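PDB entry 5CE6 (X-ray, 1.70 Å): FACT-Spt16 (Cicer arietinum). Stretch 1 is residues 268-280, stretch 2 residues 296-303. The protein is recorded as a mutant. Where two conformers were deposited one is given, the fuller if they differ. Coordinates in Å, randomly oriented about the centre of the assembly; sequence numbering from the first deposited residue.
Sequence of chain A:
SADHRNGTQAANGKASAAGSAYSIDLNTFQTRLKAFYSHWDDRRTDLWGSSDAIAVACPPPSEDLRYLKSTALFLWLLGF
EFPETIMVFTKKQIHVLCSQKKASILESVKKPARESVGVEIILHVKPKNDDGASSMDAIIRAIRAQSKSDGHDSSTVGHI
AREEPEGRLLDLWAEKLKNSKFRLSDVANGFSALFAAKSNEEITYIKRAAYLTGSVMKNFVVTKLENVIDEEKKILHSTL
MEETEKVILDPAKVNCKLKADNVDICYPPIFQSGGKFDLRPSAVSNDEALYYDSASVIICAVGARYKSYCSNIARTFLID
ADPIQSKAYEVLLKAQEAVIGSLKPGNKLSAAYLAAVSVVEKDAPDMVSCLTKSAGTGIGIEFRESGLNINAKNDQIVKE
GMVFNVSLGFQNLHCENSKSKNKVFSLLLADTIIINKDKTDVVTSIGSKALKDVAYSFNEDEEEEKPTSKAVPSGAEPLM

Stretch 1, residues 268-280: PPIFQSGGKFDLR
Stretch 2 296-303: SVIICAVG

Two strands of FACT-Spt16, one through Ile270, Phe271 and Gln272 and one running on from Ser296 through Ala301, run antiparallel, with 170° between their N-to-C directions and a closest axial approach of 4.7 Å. Backbone torsions are extended throughout: phi/psi is -107/122 at Ile270, -125/129 at Phe271, -139/144 at Gln272 and a flatter -163/-177 at Ser273, while Val297 to Val302 stay between -108 and -139 in phi and between 127 and 152 in psi. The register pairs Ile270 with Ala301 (CA to CA 5.0 Å), Phe271 with Cys300 (CA to CA 4.7 Å) and Gln272 with Ile299 (CA to CA 5.1 Å).

Ile270 and Ala301 form a hydrogen-bonded pair, Ile270 N to Ala301 O and Ala301 N to Ile270 O both measuring 2.9 Å. Two residues on, the pattern repeats, with Gln272 N to Ile299 O at 2.9 Å and Ile299 N to Gln272 O at 2.8 Å. Between these rings Phe271 and Cys300 are a non-hydrogen-bonded pair, and their CA atoms approach carbonyls instead: Phe271 CA lies 3.3 Å from Ile299 O, and Cys300 CA 3.2 Å from Ile270 O. At Gly274 direct pairing gives way to a water, which accepts from Gly274 N at 2.9 Å and donates to Val297 O at 2.8 Å, bridging a gap of 4.2 Å between that N and O.

Stretch 1 then reverses through a type I' turn from Ser273 to Lys276, whose central residues, Gly274 (64/36) and Gly275 (83/0), have the positive phi that glycine readily adopts; Lys276 N to Ser273 O, 3.3 Å, is a weak hydrogen bond. The turn leads the chain back to place Phe277 and Leu279 against stretch 2.

One face of the sheet carries Ile270, Gln272, Ile299 and Ala301. Ile270 (m, t) meets the small Ala301 CB to CB at 4.1 Å. Ile299 (m, t) is the most heavily covered residue: its CD1 lies 3.7 Å from Phe277 CD1 and 3.8 Å from Leu279 CD2, two apolar contacts. Phe277 (m), directed toward stretch 2, also brings CZ to 3.4 Å from Val297 CG2; both aliphatic contacts approach its ring obliquely. Leu279 is m, t. Gln272 (m, t, chi3 -7°) spends its amide on the returning chain, with Asp278 N to Gln272 OE1 and Gln272 NE2 to Asp278 O both 2.9 Å, tying strand to loop. Asp278 (t) in turn holds Arg280 by a salt bridge, Arg280 NE to Asp278 OD1 2.9 Å, with a second bond from Arg280 NH2 to Asp278 OD2, also 2.9 Å.

The other face carries Phe271 and Cys300. With Phe271 at m (chi2 87°) and Cys300 at t, the sulfur sits over the ring face, Cys300 SG being 3.9 Å from the Phe271 centroid and 3.5 Å from Phe271 CE2, so the polarizable sulfur meets the pi cloud. Nearby, Ser273 CB (p rotamer) rests 4.0 Å from Ile298 CG1.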

ATOM      1  N   PRO A 268     -11.249   3.642   2.362  1.00 14.11           N
ATOM      2  CA  PRO A 268     -12.700   3.452   2.430  1.00 14.15           C
ATOM      3  C   PRO A 268     -13.112   2.516   1.312  1.00 10.95           C
ATOM      4  O   PRO A 268     -12.722   2.770   0.170  1.00 13.46           O
ATOM      5  CB  PRO A 268     -13.249   4.855   2.160  1.00 18.27           C
ATOM      6  CG  PRO A 268     -12.139   5.782   2.590  1.00 22.43           C
ATOM      7  CD  PRO A 268     -10.885   5.061   2.187  1.00 19.77           C
ATOM      8  N   PRO A 269     -13.844   1.442   1.644  1.00 13.00           N
ATOM      9  CA  PRO A 269     -14.217   0.426   0.654  1.00 10.37           C
ATOM     10  C   PRO A 269     -14.835   1.041  -0.584  1.00 11.83           C
ATOM     11  O   PRO A 269     -15.554   2.041  -0.485  1.00 13.10           O
ATOM     12  CB  PRO A 269     -15.244  -0.412   1.412  1.00 11.28           C
ATOM     13  CG  PRO A 269     -14.699  -0.389   2.834  1.00 18.52           C
ATOM     14  CD  PRO A 269     -14.242   1.041   3.010  1.00 13.97           C
ATOM     15  N   ILE A 270     -14.545   0.452  -1.737  1.00  8.92           N
ATOM     16  CA  ILE A 270     -14.984   1.012  -3.007  1.00  9.02           C
ATOM     17  C   ILE A 270     -16.101   0.159  -3.557  1.00 13.25           C
ATOM     18  O   ILE A 270     -15.934  -1.037  -3.733  1.00 13.25           O
ATOM     19  CB  ILE A 270     -13.822   1.044  -4.015  1.00  8.75           C
ATOM     20  CG1 ILE A 270     -12.767   2.067  -3.555  1.00 14.51           C
ATOM     21  CG2 ILE A 270     -14.328   1.355  -5.437  1.00 14.63           C
ATOM     22  CD1 ILE A 270     -11.402   1.890  -4.238  1.00 13.38           C
ATOM     23  N   PHE A 271     -17.254   0.776  -3.786  1.00 10.29           N
ATOM     24  CA  PHE A 271     -18.359   0.108  -4.464  1.00 10.32           C
ATOM     25  C   PHE A 271     -18.759   0.950  -5.652  1.00 10.58           C
ATOM     26  O   PHE A 271     -18.987   2.154  -5.512  1.00 10.93           O
ATOM     27  CB  PHE A 271     -19.549  -0.043  -3.524  1.00 11.19           C
ATOM     28  CG  PHE A 271     -19.355  -1.097  -2.483  1.00 11.94           C
ATOM     29  CD1 PHE A 271     -18.722  -0.798  -1.285  1.00 12.31           C
ATOM     30  CD2 PHE A 271     -19.786  -2.398  -2.714  1.00 14.13           C
ATOM     31  CE1 PHE A 271     -18.519  -1.777  -0.325  1.00 13.52           C
ATOM     32  CE2 PHE A 271     -19.598  -3.385  -1.749  1.00 15.23           C
ATOM     33  CZ  PHE A 271     -18.968  -3.069  -0.557  1.00 13.06           C
ATOM     34  N   GLN A 272     -18.845   0.321  -6.824  1.00 10.51           N
ATOM     35  CA  GLN A 272     -19.189   1.047  -8.047  1.00 10.85           C
ATOM     36  C   GLN A 272     -20.143   0.227  -8.892  1.00 11.27           C
ATOM     37  O   GLN A 272     -20.019  -0.997  -8.968  1.00 11.05           O
ATOM     38  CB  GLN A 272     -17.924   1.334  -8.868  1.00 10.36           C
ATOM     39  CG  GLN A 272     -16.909   2.203  -8.151  1.00 11.04           C
ATOM     40  CD  GLN A 272     -15.617   2.393  -8.918  1.00 12.89           C
ATOM     41  OE1 GLN A 272     -15.399   1.776  -9.960  1.00 13.27           O
ATOM     42  NE2 GLN A 272     -14.731   3.229  -8.382  1.00 13.35           N
ATOM     43  N   SER A 273     -21.075   0.906  -9.551  1.00 11.95           N
ATOM     44  CA  SER A 273     -21.979   0.224 -10.472  1.00 12.45           C
ATOM     45  C   SER A 273     -22.619   1.266 -11.365  1.00 14.02           C
ATOM     46  O   SER A 273     -22.299   2.445 -11.262  1.00 13.30           O
ATOM     47  CB  SER A 273     -23.059  -0.539  -9.698  1.00 12.92           C
ATOM     48  OG  SER A 273     -23.962   0.364  -9.078  1.00 13.59           O
ATOM     49  N   GLY A 274     -23.522   0.835 -12.243  1.00 13.76           N
ATOM     50  CA  GLY A 274     -24.366   1.775 -12.956  1.00 15.61           C
ATOM     51  C   GLY A 274     -23.633   2.720 -13.888  1.00 15.27           C
ATOM     52  O   GLY A 274     -24.013   3.897 -14.033  1.00 16.58           O
ATOM     53  N   GLY A 275     -22.583   2.219 -14.525  1.00 14.05           N
ATOM     54  CA  GLY A 275     -21.923   2.987 -15.566  1.00 17.53           C
ATOM     55  C   GLY A 275     -20.923   4.007 -15.053  1.00 18.67           C
ATOM     56  O   GLY A 275     -20.312   4.724 -15.844  1.00 20.65           O
ATOM     57  N   LYS A 276     -20.755   4.087 -13.734  1.00 15.14           N
ATOM     58  CA  LYS A 276     -19.824   5.055 -13.149  1.00 14.05           C
ATOM     59  C   LYS A 276     -18.696   4.329 -12.432  1.00 13.58           C
ATOM     60  O   LYS A 276     -18.808   3.967 -11.257  1.00 15.86           O
ATOM     61  CB  LYS A 276     -20.553   6.037 -12.224  1.00 18.62           C
ATOM     62  CG  LYS A 276     -21.613   6.870 -12.955  1.00 19.16           C
ATOM     63  CD  LYS A 276     -22.212   7.984 -12.081  1.00 22.88           C
ATOM     64  CE  LYS A 276     -23.248   8.807 -12.862  1.00 30.41           C
ATOM     65  NZ  LYS A 276     -23.972   9.760 -11.984  1.00 34.69           N
ATOM     66  N   PHE A 277     -17.610   4.095 -13.162  1.00 11.81           N
ATOM     67  CA  PHE A 277     -16.493   3.327 -12.631  1.00 10.99           C
ATOM     68  C   PHE A 277     -15.227   4.175 -12.630  1.00 10.82           C
ATOM     69  O   PHE A 277     -15.118   5.154 -13.389  1.00 13.36           O
ATOM     70  CB  PHE A 277     -16.303   2.055 -13.472  1.00 10.81           C
ATOM     71  CG  PHE A 277     -17.515   1.188 -13.508  1.00 11.08           C
ATOM     72  CD1 PHE A 277     -17.828   0.370 -12.425  1.00 10.75           C
ATOM     73  CD2 PHE A 277     -18.367   1.208 -14.615  1.00 13.16           C
ATOM     74  CE1 PHE A 277     -18.968  -0.435 -12.455  1.00 11.13           C
ATOM     75  CE2 PHE A 277     -19.506   0.408 -14.649  1.00 12.87           C
ATOM     76  CZ  PHE A 277     -19.809  -0.405 -13.572  1.00 11.80           C
ATOM     77  N   ASP A 278     -14.280   3.804 -11.778  1.00 11.43           N
ATOM     78  CA  ASP A 278     -13.036   4.540 -11.658  1.00 10.03           C
ATOM     79  C   ASP A 278     -12.076   3.561 -11.039  1.00 10.26           C
ATOM     80  O   ASP A 278     -12.221   3.195  -9.873  1.00 12.36           O
ATOM     81  CB  ASP A 278     -13.244   5.747 -10.743  1.00 15.20           C
ATOM     82  CG  ASP A 278     -12.007   6.626 -10.622  1.00 23.42           C
ATOM     83  OD1 ASP A 278     -10.918   6.241 -11.095  1.00 13.53           O
ATOM     84  OD2 ASP A 278     -12.130   7.714 -10.033  1.00 19.91           O
ATOM     85  N   LEU A 279     -11.118   3.087 -11.830  1.00 11.07           N
ATOM     86  CA  LEU A 279     -10.217   2.062 -11.332  1.00  9.69           C
ATOM     87  C   LEU A 279      -8.981   2.619 -10.638  1.00 18.20           C
ATOM     88  O   LEU A 279      -8.105   1.856 -10.241  1.00 16.65           O
ATOM     89  CB  LEU A 279      -9.805   1.105 -12.446  1.00  9.86           C
ATOM     90  CG  LEU A 279     -10.958   0.438 -13.191  1.00 17.41           C
ATOM     91  CD1 LEU A 279     -10.429  -0.640 -14.128  1.00 19.14           C
ATOM     92  CD2 LEU A 279     -11.952  -0.144 -12.204  1.00 11.91           C
ATOM     93  N   ARG A 280      -8.894   3.936 -10.488  1.00 10.88           N
ATOM     94  CA  ARG A 280      -7.796   4.507  -9.709  1.00 12.59           C
ATOM     95  C   ARG A 280      -7.972   4.107  -8.245  1.00 15.68           C
ATOM     96  O   ARG A 280      -9.096   3.982  -7.766  1.00 18.24           O
ATOM     97  CB  ARG A 280      -7.762   6.026  -9.875  1.00 16.22           C
ATOM     98  CG  ARG A 280      -7.414   6.454 -11.291  1.00 17.33           C
ATOM     99  CD  ARG A 280      -7.574   7.939 -11.467  1.00 22.57           C
ATOM    100  NE  ARG A 280      -8.950   8.376 -11.256  1.00 24.75           N
ATOM    101  CZ  ARG A 280      -9.332   9.645 -11.318  1.00 21.68           C
ATOM    102  NH1 ARG A 280      -8.432  10.582 -11.578  1.00 22.59           N
ATOM    103  NH2 ARG A 280     -10.600   9.982 -11.110  1.00 20.64           N
ATOM    104  N   SER A 296     -25.503  -5.691 -16.223  1.00 15.78           N
ATOM    105  CA  SER A 296     -24.891  -4.809 -15.233  1.00 15.64           C
ATOM    106  C   SER A 296     -23.639  -5.406 -14.638  1.00 16.39           C
ATOM    107  O   SER A 296     -23.477  -6.629 -14.589  1.00 18.96           O
ATOM    108  CB  SER A 296     -25.874  -4.512 -14.107  1.00 17.96           C
ATOM    109  OG  SER A 296     -26.859  -3.607 -14.537  1.00 27.08           O
ATOM    110  N   VAL A 297     -22.741  -4.541 -14.175  1.00 13.21           N
ATOM    111  CA  VAL A 297     -21.588  -5.028 -13.424  1.00 12.40           C
ATOM    112  C   VAL A 297     -21.434  -4.199 -12.158  1.00 12.06           C
ATOM    113  O   VAL A 297     -21.837  -3.037 -12.112  1.00 13.52           O
ATOM    114  CB  VAL A 297     -20.271  -5.025 -14.238  1.00 23.56           C
ATOM    115  CG1 VAL A 297     -20.413  -5.846 -15.515  1.00 22.05           C
ATOM    116  CG2 VAL A 297     -19.860  -3.629 -14.578  1.00 20.35           C
ATOM    117  N   ILE A 298     -20.871  -4.825 -11.135  1.00 11.61           N
ATOM    118  CA  ILE A 298     -20.662  -4.185  -9.839  1.00 12.19           C
ATOM    119  C   ILE A 298     -19.224  -4.439  -9.437  1.00 12.37           C
ATOM    120  O   ILE A 298     -18.775  -5.589  -9.429  1.00 13.44           O
ATOM    121  CB  ILE A 298     -21.611  -4.781  -8.768  1.00 12.09           C
ATOM    122  CG1 ILE A 298     -23.070  -4.509  -9.146  1.00 14.04           C
ATOM    123  CG2 ILE A 298     -21.302  -4.218  -7.366  1.00 11.73           C
ATOM    124  CD1 ILE A 298     -24.097  -5.320  -8.342  1.00 16.23           C
ATOM    125  N   ILE A 299     -18.490  -3.378  -9.102  1.00 10.16           N
ATOM    126  CA  ILE A 299     -17.107  -3.539  -8.654  1.00  9.49           C
ATOM    127  C   ILE A 299     -17.010  -3.264  -7.157  1.00 12.10           C
ATOM    128  O   ILE A 299     -17.562  -2.280  -6.668  1.00  9.89           O
ATOM    129  CB  ILE A 299     -16.149  -2.595  -9.408  1.00 10.48           C
ATOM    130  CG1 ILE A 299     -16.114  -2.942 -10.904  1.00  9.40           C
ATOM    131  CG2 ILE A 299     -14.727  -2.680  -8.833  1.00 11.08           C
ATOM    132  CD1 ILE A 299     -15.180  -2.047 -11.701  1.00 11.91           C
ATOM    133  N   CYS A 300     -16.343  -4.160  -6.434  0.63  9.10           N
ATOM    134  CA  CYS A 300     -16.059  -3.945  -5.015  0.63 11.21           C
ATOM    135  C   CYS A 300     -14.591  -4.180  -4.720  0.63 11.16           C
ATOM    136  O   CYS A 300     -14.041  -5.234  -5.037  0.63  8.59           O
ATOM    137  CB  CYS A 300     -16.890  -4.857  -4.105  0.63 12.55           C
ATOM    138  SG  CYS A 300     -16.410  -4.714  -2.339  0.63 13.77           S
ATOM    139  N   ALA A 301     -13.960  -3.195  -4.095  1.00  9.54           N
ATOM    140  CA  ALA A 301     -12.578  -3.343  -3.638  1.00  8.62           C
ATOM    141  C   ALA A 301     -12.533  -3.039  -2.148  1.00  7.92           C
ATOM    142  O   ALA A 301     -13.048  -2.020  -1.704  1.00 11.15           O
ATOM    143  CB  ALA A 301     -11.643  -2.409  -4.399  1.00  7.91           C
ATOM    144  N   VAL A 302     -11.933  -3.939  -1.377  1.00  7.87           N
ATOM    145  CA  VAL A 302     -11.835  -3.722   0.063  1.00  8.10           C
ATOM    146  C   VAL A 302     -10.466  -4.150   0.563  1.00  9.95           C
ATOM    147  O   VAL A 302      -9.875  -5.097   0.052  1.00  9.60           O
ATOM    148  CB  VAL A 302     -12.976  -4.467   0.811  1.00 18.47           C
ATOM    149  CG1 VAL A 302     -12.962  -5.930   0.484  1.00 29.34           C
ATOM    150  CG2 VAL A 302     -12.869  -4.274   2.295  1.00 26.29           C
ATOM    151  N   GLY A 303      -9.940  -3.443   1.554  1.00 11.25           N
ATOM    152  CA  GLY A 303      -8.682  -3.878   2.131  1.00  7.71           C
ATOM    153  C   GLY A 303      -8.637  -3.618   3.618  1.00 10.25           C
ATOM    154  O   GLY A 303      -8.955  -2.512   4.070  1.00 11.85           O
TER
HETATM  155  O   HOH W   1     -24.357  -1.920 -12.472  1.00 13.17           O